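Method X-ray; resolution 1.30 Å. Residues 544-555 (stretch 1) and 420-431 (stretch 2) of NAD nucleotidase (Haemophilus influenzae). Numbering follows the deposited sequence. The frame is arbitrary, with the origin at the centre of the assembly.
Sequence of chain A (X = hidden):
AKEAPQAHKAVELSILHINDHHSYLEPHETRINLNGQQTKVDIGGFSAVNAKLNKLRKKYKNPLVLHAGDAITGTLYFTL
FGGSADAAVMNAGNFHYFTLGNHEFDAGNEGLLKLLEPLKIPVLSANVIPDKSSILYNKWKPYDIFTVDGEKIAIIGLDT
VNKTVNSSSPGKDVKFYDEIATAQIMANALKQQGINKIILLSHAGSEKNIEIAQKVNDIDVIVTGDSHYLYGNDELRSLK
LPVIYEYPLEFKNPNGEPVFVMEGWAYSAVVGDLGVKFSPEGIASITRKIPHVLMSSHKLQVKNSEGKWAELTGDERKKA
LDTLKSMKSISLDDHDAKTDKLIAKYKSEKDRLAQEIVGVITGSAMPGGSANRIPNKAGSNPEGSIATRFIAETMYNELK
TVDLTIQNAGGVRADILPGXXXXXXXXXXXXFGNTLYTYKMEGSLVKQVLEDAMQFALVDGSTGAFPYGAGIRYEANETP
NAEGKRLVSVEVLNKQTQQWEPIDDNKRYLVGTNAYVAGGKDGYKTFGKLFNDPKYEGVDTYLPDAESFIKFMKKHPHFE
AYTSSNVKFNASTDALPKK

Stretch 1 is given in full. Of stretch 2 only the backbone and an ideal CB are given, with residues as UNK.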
ATOM      1  N   PRO A 544       9.118 -25.156  15.717  1.00  8.47           N
ATOM      2  CA  PRO A 544       9.501 -26.556  15.943  1.00  8.37           C
ATOM      3  C   PRO A 544       8.390 -27.431  16.529  1.00  7.20           C
ATOM      4  O   PRO A 544       7.587 -26.981  17.358  1.00  8.91           O
ATOM      5  CB  PRO A 544      10.669 -26.461  16.937  1.00 11.01           C
ATOM      6  CG  PRO A 544      11.101 -25.035  16.918  1.00 10.94           C
ATOM      7  CD  PRO A 544       9.873 -24.229  16.577  1.00  9.37           C
ATOM      8  N   ASP A 545       8.390 -28.694  16.106  1.00  7.99           N
ATOM      9  CA  ASP A 545       7.360 -29.653  16.513  1.00  9.48           C
ATOM     10  C   ASP A 545       7.202 -29.855  18.024  1.00  7.92           C
ATOM     11  O   ASP A 545       6.085 -29.838  18.537  1.00  9.40           O
ATOM     12  CB  ASP A 545       7.510 -31.002  15.783  1.00  9.36           C
ATOM     13  CG  ASP A 545       8.920 -31.604  15.870  1.00 10.21           C
ATOM     14  OD1 ASP A 545       9.755 -31.129  16.668  1.00 10.72           O
ATOM     15  OD2 ASP A 545       9.178 -32.583  15.128  1.00 11.74           O
ATOM     16  N   ALA A 546       8.309 -30.020  18.744  1.00  8.68           N
ATOM     17  CA  ALA A 546       8.225 -30.232  20.187  1.00  8.56           C
ATOM     18  C   ALA A 546       7.654 -28.990  20.869  1.00  7.99           C
ATOM     19  O   ALA A 546       6.896 -29.085  21.840  1.00  8.04           O
ATOM     20  CB  ALA A 546       9.588 -30.588  20.755  1.00 10.20           C
ATOM     21  N   GLU A 547       8.031 -27.819  20.359  1.00  7.54           N
ATOM     22  CA  GLU A 547       7.514 -26.567  20.899  1.00  8.21           C
ATOM     23  C   GLU A 547       6.010 -26.401  20.633  1.00  8.76           C
ATOM     24  O   GLU A 547       5.293 -25.847  21.462  1.00  9.09           O
ATOM     25  CB  GLU A 547       8.319 -25.368  20.381  1.00 10.09           C
ATOM     26  CG  GLU A 547       9.783 -25.372  20.843  1.00 11.22           C
ATOM     27  CD  GLU A 547       9.940 -25.174  22.343  1.00 12.31           C
ATOM     28  OE1 GLU A 547       9.000 -24.671  22.984  1.00 13.48           O
ATOM     29  OE2 GLU A 547      11.018 -25.516  22.884  1.00 13.16           O
ATOM     30  N   SER A 548       5.534 -26.907  19.499  1.00  9.22           N
ATOM     31  CA  SER A 548       4.092 -26.915  19.228  1.00  9.99           C
ATOM     32  C   SER A 548       3.353 -27.771  20.257  1.00  9.41           C
ATOM     33  O   SER A 548       2.286 -27.398  20.760  1.00 10.47           O
ATOM     34  CB  SER A 548       3.818 -27.457  17.826  1.00 10.70           C
ATOM     35  OG  SER A 548       4.355 -26.608  16.829  1.00 11.61           O
ATOM     36  N   PHE A 549       3.936 -28.920  20.581  1.00  9.15           N
ATOM     37  CA  PHE A 549       3.351 -29.806  21.573  1.00  9.57           C
ATOM     38  C   PHE A 549       3.282 -29.121  22.930  1.00 10.51           C
ATOM     39  O   PHE A 549       2.262 -29.185  23.609  1.00 11.56           O
ATOM     40  CB  PHE A 549       4.120 -31.120  21.666  1.00 10.73           C
ATOM     41  CG  PHE A 549       3.349 -32.207  22.356  1.00 12.94           C
ATOM     42  CD1 PHE A 549       3.195 -32.195  23.730  1.00 16.11           C
ATOM     43  CD2 PHE A 549       2.727 -33.205  21.626  1.00 15.95           C
ATOM     44  CE1 PHE A 549       2.468 -33.178  24.367  1.00 16.83           C
ATOM     45  CE2 PHE A 549       1.998 -34.191  22.262  1.00 19.66           C
ATOM     46  CZ  PHE A 549       1.869 -34.173  23.635  1.00 17.77           C
ATOM     47  N   ILE A 550       4.362 -28.447  23.318  1.00  9.50           N
ATOM     48  CA  ILE A 550       4.371 -27.676  24.559  1.00  9.40           C
ATOM     49  C   ILE A 550       3.269 -26.598  24.590  1.00 11.03           C
ATOM     50  O   ILE A 550       2.560 -26.456  25.589  1.00 11.10           O
ATOM     51  CB  ILE A 550       5.760 -27.055  24.815  1.00  8.65           C
ATOM     52  CG1 ILE A 550       6.750 -28.146  25.215  1.00  9.02           C
ATOM     53  CG2 ILE A 550       5.688 -25.974  25.877  1.00 12.09           C
ATOM     54  CD1 ILE A 550       8.200 -27.737  25.024  1.00  8.73           C
ATOM     55  N   LYS A 551       3.119 -25.843  23.504  1.00 10.47           N
ATOM     56  CA  LYS A 551       2.042 -24.846  23.439  1.00 10.31           C
ATOM     57  C   LYS A 551       0.663 -25.480  23.626  1.00 12.74           C
ATOM     58  O   LYS A 551      -0.211 -24.920  24.294  1.00 14.23           O
ATOM     59  CB  LYS A 551       2.053 -24.115  22.101  1.00 14.14           C
ATOM     60  CG  LYS A 551       3.235 -23.215  21.869  1.00 14.00           C
ATOM     61  CD  LYS A 551       3.020 -22.427  20.587  1.00 15.15           C
ATOM     62  CE  LYS A 551       4.262 -21.652  20.205  1.00 15.08           C
ATOM     63  NZ  LYS A 551       4.042 -20.854  18.964  1.00 13.34           N
ATOM     64  N   PHE A 552       0.455 -26.630  22.999  1.00 11.71           N
ATOM     65  CA  PHE A 552      -0.827 -27.318  23.090  1.00 12.88           C
ATOM     66  C   PHE A 552      -1.152 -27.682  24.537  1.00 15.29           C
ATOM     67  O   PHE A 552      -2.271 -27.467  25.003  1.00 15.94           O
ATOM     68  CB  PHE A 552      -0.837 -28.554  22.187  1.00 15.01           C
ATOM     69  CG  PHE A 552      -2.164 -29.263  22.139  1.00 14.93           C
ATOM     70  CD1 PHE A 552      -2.470 -30.238  23.070  1.00 16.76           C
ATOM     71  CD2 PHE A 552      -3.096 -28.960  21.159  1.00 15.81           C
ATOM     72  CE1 PHE A 552      -3.685 -30.895  23.039  1.00 19.50           C
ATOM     73  CE2 PHE A 552      -4.313 -29.618  21.116  1.00 17.04           C
ATOM     74  CZ  PHE A 552      -4.605 -30.588  22.059  1.00 20.60           C
ATOM     75  N   MET A 553      -0.174 -28.223  25.256  1.00 13.31           N
ATOM     76  CA  MET A 553      -0.404 -28.569  26.651  1.00 13.58           C
ATOM     77  C   MET A 553      -0.634 -27.332  27.517  1.00 15.09           C
ATOM     78  O   MET A 553      -1.400 -27.377  28.475  1.00 15.07           O
ATOM     79  CB  MET A 553       0.743 -29.420  27.208  1.00 12.93           C
ATOM     80  CG  MET A 553       0.910 -30.780  26.535  1.00 14.29           C
ATOM     81  SD  MET A 553      -0.579 -31.806  26.571  1.00 16.73           S
ATOM     82  CE  MET A 553      -1.020 -31.766  28.308  1.00 16.55           C
ATOM     83  N   LYS A 554       0.027 -26.228  27.192  1.00 13.92           N
ATOM     84  CA  LYS A 554      -0.212 -24.990  27.928  1.00 15.30           C
ATOM     85  C   LYS A 554      -1.653 -24.521  27.749  1.00 17.49           C
ATOM     86  O   LYS A 554      -2.236 -23.925  28.655  1.00 18.05           O
ATOM     87  CB  LYS A 554       0.744 -23.886  27.480  1.00 15.94           C
ATOM     88  CG  LYS A 554       2.183 -24.070  27.938  1.00 18.49           C
ATOM     89  CD  LYS A 554       3.024 -22.864  27.539  1.00 20.61           C
ATOM     90  CE  LYS A 554       4.465 -23.001  28.004  1.00 20.62           C
ATOM     91  NZ  LYS A 554       4.612 -22.786  29.466  1.00 24.76           N
ATOM     92  N   LYS A 555      -2.219 -24.796  26.579  1.00 15.00           N
ATOM     93  CA  LYS A 555      -3.596 -24.411  26.281  1.00 17.88           C
ATOM     94  C   LYS A 555      -4.575 -25.391  26.916  1.00 20.68           C
ATOM     95  O   LYS A 555      -5.676 -25.010  27.327  1.00 21.40           O
ATOM     96  CB  LYS A 555      -3.819 -24.353  24.768  1.00 18.36           C
ATOM     97  CG  LYS A 555      -5.166 -23.772  24.359  1.00 24.71           C
ATOM     98  CD  LYS A 555      -5.350 -23.774  22.845  1.00 26.94           C
ATOM     99  CE  LYS A 555      -5.509 -25.188  22.311  1.00 27.21           C
ATOM    100  NZ  LYS A 555      -6.125 -25.253  20.948  1.00 29.72           N
ATOM    101  N   UNK A 420       1.393 -36.919  33.847  1.00 14.02           N
ATOM    102  CA  UNK A 420       2.087 -35.648  33.699  1.00 12.84           C
ATOM    103  C   UNK A 420       2.925 -35.584  32.427  1.00 13.30           C
ATOM    104  O   UNK A 420       3.566 -36.561  32.043  1.00 13.38           O
ATOM    105  CB  UNK A 420       2.979 -35.399  34.917  1.00 12.84           C
ATOM    106  N   UNK A 421       2.907 -34.423  31.776  1.00 11.39           N
ATOM    107  CA  UNK A 421       3.755 -34.157  30.616  1.00 11.38           C
ATOM    108  C   UNK A 421       4.672 -32.986  30.943  1.00 10.66           C
ATOM    109  O   UNK A 421       4.196 -31.891  31.251  1.00 11.55           O
ATOM    110  CB  UNK A 421       2.916 -33.864  29.370  1.00 11.38           C
ATOM    111  N   UNK A 422       5.982 -33.213  30.877  1.00  9.59           N
ATOM    112  CA  UNK A 422       6.962 -32.158  31.122  1.00  9.10           C
ATOM    113  C   UNK A 422       7.474 -31.584  29.796  1.00  8.71           C
ATOM    114  O   UNK A 422       7.208 -32.130  28.729  1.00  8.98           O
ATOM    115  CB  UNK A 422       8.127 -32.694  31.957  1.00  9.10           C
ATOM    116  N   UNK A 423       8.226 -30.490  29.878  1.00  8.20           N
ATOM    117  CA  UNK A 423       8.857 -29.930  28.687  1.00  8.77           C
ATOM    118  C   UNK A 423       9.776 -30.950  28.027  1.00  9.44           C
ATOM    119  O   UNK A 423       9.771 -31.101  26.809  1.00  9.71           O
ATOM    120  CB  UNK A 423       9.642 -28.666  29.042  1.00  8.77           C
ATOM    121  N   UNK A 424      10.558 -31.671  28.833  1.00  8.50           N
ATOM    122  CA  UNK A 424      11.447 -32.705  28.304  1.00  8.69           C
ATOM    123  C   UNK A 424      10.667 -33.772  27.564  1.00  9.08           C
ATOM    124  O   UNK A 424      11.107 -34.276  26.530  1.00 10.98           O
ATOM    125  CB  UNK A 424      12.261 -33.342  29.432  1.00  8.69           C
ATOM    126  N   UNK A 425       9.511 -34.136  28.112  1.00  9.71           N
ATOM    127  CA  UNK A 425       8.683 -35.169  27.506  1.00 10.01           C
ATOM    128  C   UNK A 425       8.298 -34.841  26.063  1.00 11.38           C
ATOM    129  O   UNK A 425       8.239 -35.729  25.219  1.00 12.21           O
ATOM    130  CB  UNK A 425       7.419 -35.376  28.343  1.00 10.01           C
ATOM    131  N   UNK A 426       8.022 -33.570  25.783  1.00 11.39           N
ATOM    132  CA  UNK A 426       7.666 -33.163  24.419  1.00 10.89           C
ATOM    133  C   UNK A 426       8.791 -33.449  23.431  1.00 10.78           C
ATOM    134  O   UNK A 426       8.550 -33.908  22.314  1.00 12.08           O
ATOM    135  CB  UNK A 426       7.316 -31.674  24.386  1.00 10.89           C
ATOM    136  N   UNK A 427      10.018 -33.178  23.852  1.00 10.58           N
ATOM    137  CA  UNK A 427      11.185 -33.463  23.032  1.00 12.46           C
ATOM    138  C   UNK A 427      11.457 -34.966  22.926  1.00 14.35           C
ATOM    139  O   UNK A 427      12.106 -35.419  21.989  1.00 15.41           O
ATOM    140  CB  UNK A 427      12.411 -32.749  23.605  1.00 12.46           C
ATOM    141  N   UNK A 428      10.936 -35.731  23.883  1.00 14.63           N
ATOM    142  CA  UNK A 428      10.980 -37.190  23.821  1.00 16.91           C
ATOM    143  C   UNK A 428       9.934 -37.732  22.850  1.00 18.24           C
ATOM    144  O   UNK A 428      10.210 -38.665  22.090  1.00 21.49           O
ATOM    145  CB  UNK A 428      10.765 -37.788  25.213  1.00 16.91           C
ATOM    146  N   UNK A 429       8.735 -37.153  22.888  1.00 16.97           N
ATOM    147  CA  UNK A 429       7.652 -37.545  21.991  1.00 17.96           C
ATOM    148  C   UNK A 429       8.058 -37.326  20.533  1.00 19.42           C
ATOM    149  O   UNK A 429       7.712 -38.119  19.657  1.00 20.87           O
ATOM    150  CB  UNK A 429       6.379 -36.759  22.313  1.00 17.96           C
ATOM    151  N   UNK A 430       8.785 -36.237  20.289  1.00 15.81           N
ATOM    152  CA  UNK A 430       9.072 -35.762  18.938  1.00 15.91           C
ATOM    153  C   UNK A 430      10.560 -35.509  18.783  1.00 15.24           C
ATOM    154  O   UNK A 430      11.031 -34.398  19.042  1.00 17.01           O
ATOM    155  CB  UNK A 430       8.279 -34.491  18.626  1.00 15.91           C
ATOM    156  N   UNK A 431      11.305 -36.539  18.357  1.00 16.87           N
ATOM    157  CA  UNK A 431      12.770 -36.501  18.331  1.00 19.48           C
ATOM    158  C   UNK A 431      13.391 -36.092  16.994  1.00 18.53           C
ATOM    159  O   UNK A 431      14.619 -36.020  16.911  1.00 18.98           O
ATOM    160  CB  UNK A 431      13.308 -37.880  18.717  1.00 19.48           C
TER

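Stretch 1 is a helix from Asp-545 to Lys-555. Its Ala-546, Phe-549, Ile-550 and Met-553 point toward the other segment, which enters as a strand and turns into a short helix running at 134° to the first.

Position 420 is extended and its CA-to-CB bond points away, so stretch 1 sets no demand; a polar residue suits, and it is Asn-420.

Position 421 is also extended (phi/psi -119/121) but points toward the helix, its ideal CB 4.6 Å from Met-553 CE and 5.1 Å from Phe-549 CE1. A medium apolar chain fits, and a beta-branched one favors the strand: valine or isoleucine. It is Val-421, whose CG1 lies 4.1 Å from Phe-549 CE1 and 4.3 Å from Met-553 CG.

Position 422 points away just before the helix begins, at an N-cap, where Ser, Thr, Asp or Asn would serve. Thr-422 takes it: its OG1 accepts from the backbone N of 425 at 3.1 Å.

At 423 the bond runs sideways, with the ideal CB 4.4 Å from Ile-550 CD1. A long apolar chain, leucine, methionine or an aromatic, could reach back over Ile-550. Phe-423 does so in the m rotamer, CE2 3.8 Å from Ile-550 CG2, while Lys-554 NZ comes to 3.9 Å from Phe-423 CZ at the ring edge.

Position 424 points away and tolerates polar residues; it is Asn-424. Position 425 points sideways with no atom of stretch 1 near its CB, and an acid early in a helix can close the capping box. Asp-425 does: its OD2 accepts from Thr-422 N at 2.9 Å.

Position 426 is the tightest. Its CA is 5.2 Å from that of Ala-546, and the ideal CB already sits 3.7 Å from both Ala-546 O and Ile-550 CG1. Glycine or alanine is indicated, alanine keeping the helix and filling the gap. Ala-426 has its CB also 4.2 Å from Phe-549 CD1.

At 427 the bond points sideways, its ideal CB 4.6 Å from Ala-546 CB, and the carboxylate of Glu-547 lies farther off, within reach of a long chain that bends back. One ending in a donor would suit: tyrosine, lysine or arginine. Tyr-427 lays its ring face on Ala-546 CB, 3.5 Å from the ring centroid, and its OH donates to Glu-547 OE2 at 2.5 Å, a short bond.

Position 428 points away, open to polar residues; it is Thr-428.

Position 429 points toward the Phe-549 ring, its ideal CB 5.1 Å from Phe-549 CE2, asking for a large apolar or aromatic chain. Phe-429 directs its edge at the face of Phe-549, Phe-429 CD2 3.6 Å from Phe-549 CZ, with the planes at 62°.

At 430 the backbone leaves the helix (-130/90), and the ideal CB lies 4.0 Å from Asp-545 CG. A branched apolar chain can fit along the first helical turn. Leu-430 places CD1 3.5 Å from Asp-545 O, 3.8 Å from Ala-546 CA and 4.0 Å from Phe-549 CB. A water donates to both Leu-430 O and Asp-545 OD1.

Position 431 points away and ends the contact; it is Pro-431.

Stretch 2 (420-431) NVTFNDAYTFLP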
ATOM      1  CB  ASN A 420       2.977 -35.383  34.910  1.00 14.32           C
ATOM      2  CG  ASN A 420       2.209 -35.414  36.222  1.00 14.76           C
ATOM      3  OD1 ASN A 420       2.650 -36.023  37.203  1.00 19.19           O
ATOM      4  ND2 ASN A 420       1.058 -34.754  36.250  1.00 13.95           N
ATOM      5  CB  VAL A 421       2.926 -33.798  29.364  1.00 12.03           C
ATOM      6  CG1 VAL A 421       3.842 -33.505  28.183  1.00 13.35           C
ATOM      7  CG2 VAL A 421       1.961 -34.918  29.025  1.00 15.23           C
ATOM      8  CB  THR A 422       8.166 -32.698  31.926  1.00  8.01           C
ATOM      9  OG1 THR A 422       8.939 -33.570  31.097  1.00  8.61           O
ATOM     10  CG2 THR A 422       7.686 -33.462  33.171  1.00  9.93           C
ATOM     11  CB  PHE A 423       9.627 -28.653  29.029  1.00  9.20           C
ATOM     12  CG  PHE A 423       8.757 -27.547  29.556  1.00  7.69           C
ATOM     13  CD1 PHE A 423       8.475 -27.473  30.914  1.00  9.27           C
ATOM     14  CD2 PHE A 423       8.207 -26.591  28.705  1.00  8.30           C
ATOM     15  CE1 PHE A 423       7.671 -26.465  31.427  1.00  9.95           C
ATOM     16  CE2 PHE A 423       7.400 -25.580  29.207  1.00 12.31           C
ATOM     17  CZ  PHE A 423       7.127 -25.513  30.567  1.00 13.60           C
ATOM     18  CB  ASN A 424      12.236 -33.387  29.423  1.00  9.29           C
ATOM     19  CG  ASN A 424      13.386 -32.553  29.928  1.00  9.48           C
ATOM     20  OD1 ASN A 424      14.047 -31.854  29.162  1.00 11.74           O
ATOM     21  ND2 ASN A 424      13.649 -32.639  31.223  1.00  9.91           N
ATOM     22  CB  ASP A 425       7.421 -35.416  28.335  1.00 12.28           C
ATOM     23  CG  ASP A 425       7.712 -36.051  29.687  1.00 12.58           C
ATOM     24  OD1 ASP A 425       8.795 -36.649  29.876  1.00 13.05           O
ATOM     25  OD2 ASP A 425       6.835 -35.955  30.564  1.00 12.58           O
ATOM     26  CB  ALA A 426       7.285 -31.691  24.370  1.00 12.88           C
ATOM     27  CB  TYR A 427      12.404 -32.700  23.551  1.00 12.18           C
ATOM     28  CG  TYR A 427      12.424 -31.251  23.111  1.00 12.81           C
ATOM     29  CD1 TYR A 427      11.721 -30.273  23.807  1.00 11.54           C
ATOM     30  CD2 TYR A 427      13.143 -30.868  21.990  1.00 13.00           C
ATOM     31  CE1 TYR A 427      11.743 -28.948  23.395  1.00 13.32           C
ATOM     32  CE2 TYR A 427      13.167 -29.556  21.571  1.00 12.23           C
ATOM     33  CZ  TYR A 427      12.469 -28.599  22.276  1.00 12.79           C
ATOM     34  OH  TYR A 427      12.504 -27.292  21.845  1.00 12.59           O
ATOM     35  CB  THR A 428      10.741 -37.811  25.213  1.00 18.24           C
ATOM     36  OG1 THR A 428      11.798 -37.417  26.095  1.00 18.59           O
ATOM     37  CG2 THR A 428      10.692 -39.333  25.128  1.00 24.71           C
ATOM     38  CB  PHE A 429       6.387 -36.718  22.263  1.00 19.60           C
ATOM     39  CG  PHE A 429       5.716 -37.015  23.576  1.00 21.72           C
ATOM     40  CD1 PHE A 429       5.907 -38.224  24.222  1.00 23.70           C
ATOM     41  CD2 PHE A 429       4.875 -36.078  24.157  1.00 19.77           C
ATOM     42  CE1 PHE A 429       5.278 -38.488  25.429  1.00 21.60           C
ATOM     43  CE2 PHE A 429       4.249 -36.338  25.360  1.00 19.29           C
ATOM     44  CZ  PHE A 429       4.453 -37.546  25.995  1.00 21.02           C
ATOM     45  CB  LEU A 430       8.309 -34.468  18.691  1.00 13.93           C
ATOM     46  CG  LEU A 430       6.792 -34.607  18.793  1.00 15.05           C
ATOM     47  CD1 LEU A 430       6.153 -33.253  19.025  1.00 16.35           C
ATOM     48  CD2 LEU A 430       6.219 -35.280  17.554  1.00 17.84           C
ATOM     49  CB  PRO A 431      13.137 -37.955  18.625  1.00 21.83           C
ATOM     50  CG  PRO A 431      12.056 -38.729  17.947  1.00 19.87           C
ATOM     51  CD  PRO A 431      10.790 -37.896  18.091  1.00 19.91           C
TER
HETATM   52  O   HOH W   1      12.000 -32.448  17.573  1.00 15.68           O
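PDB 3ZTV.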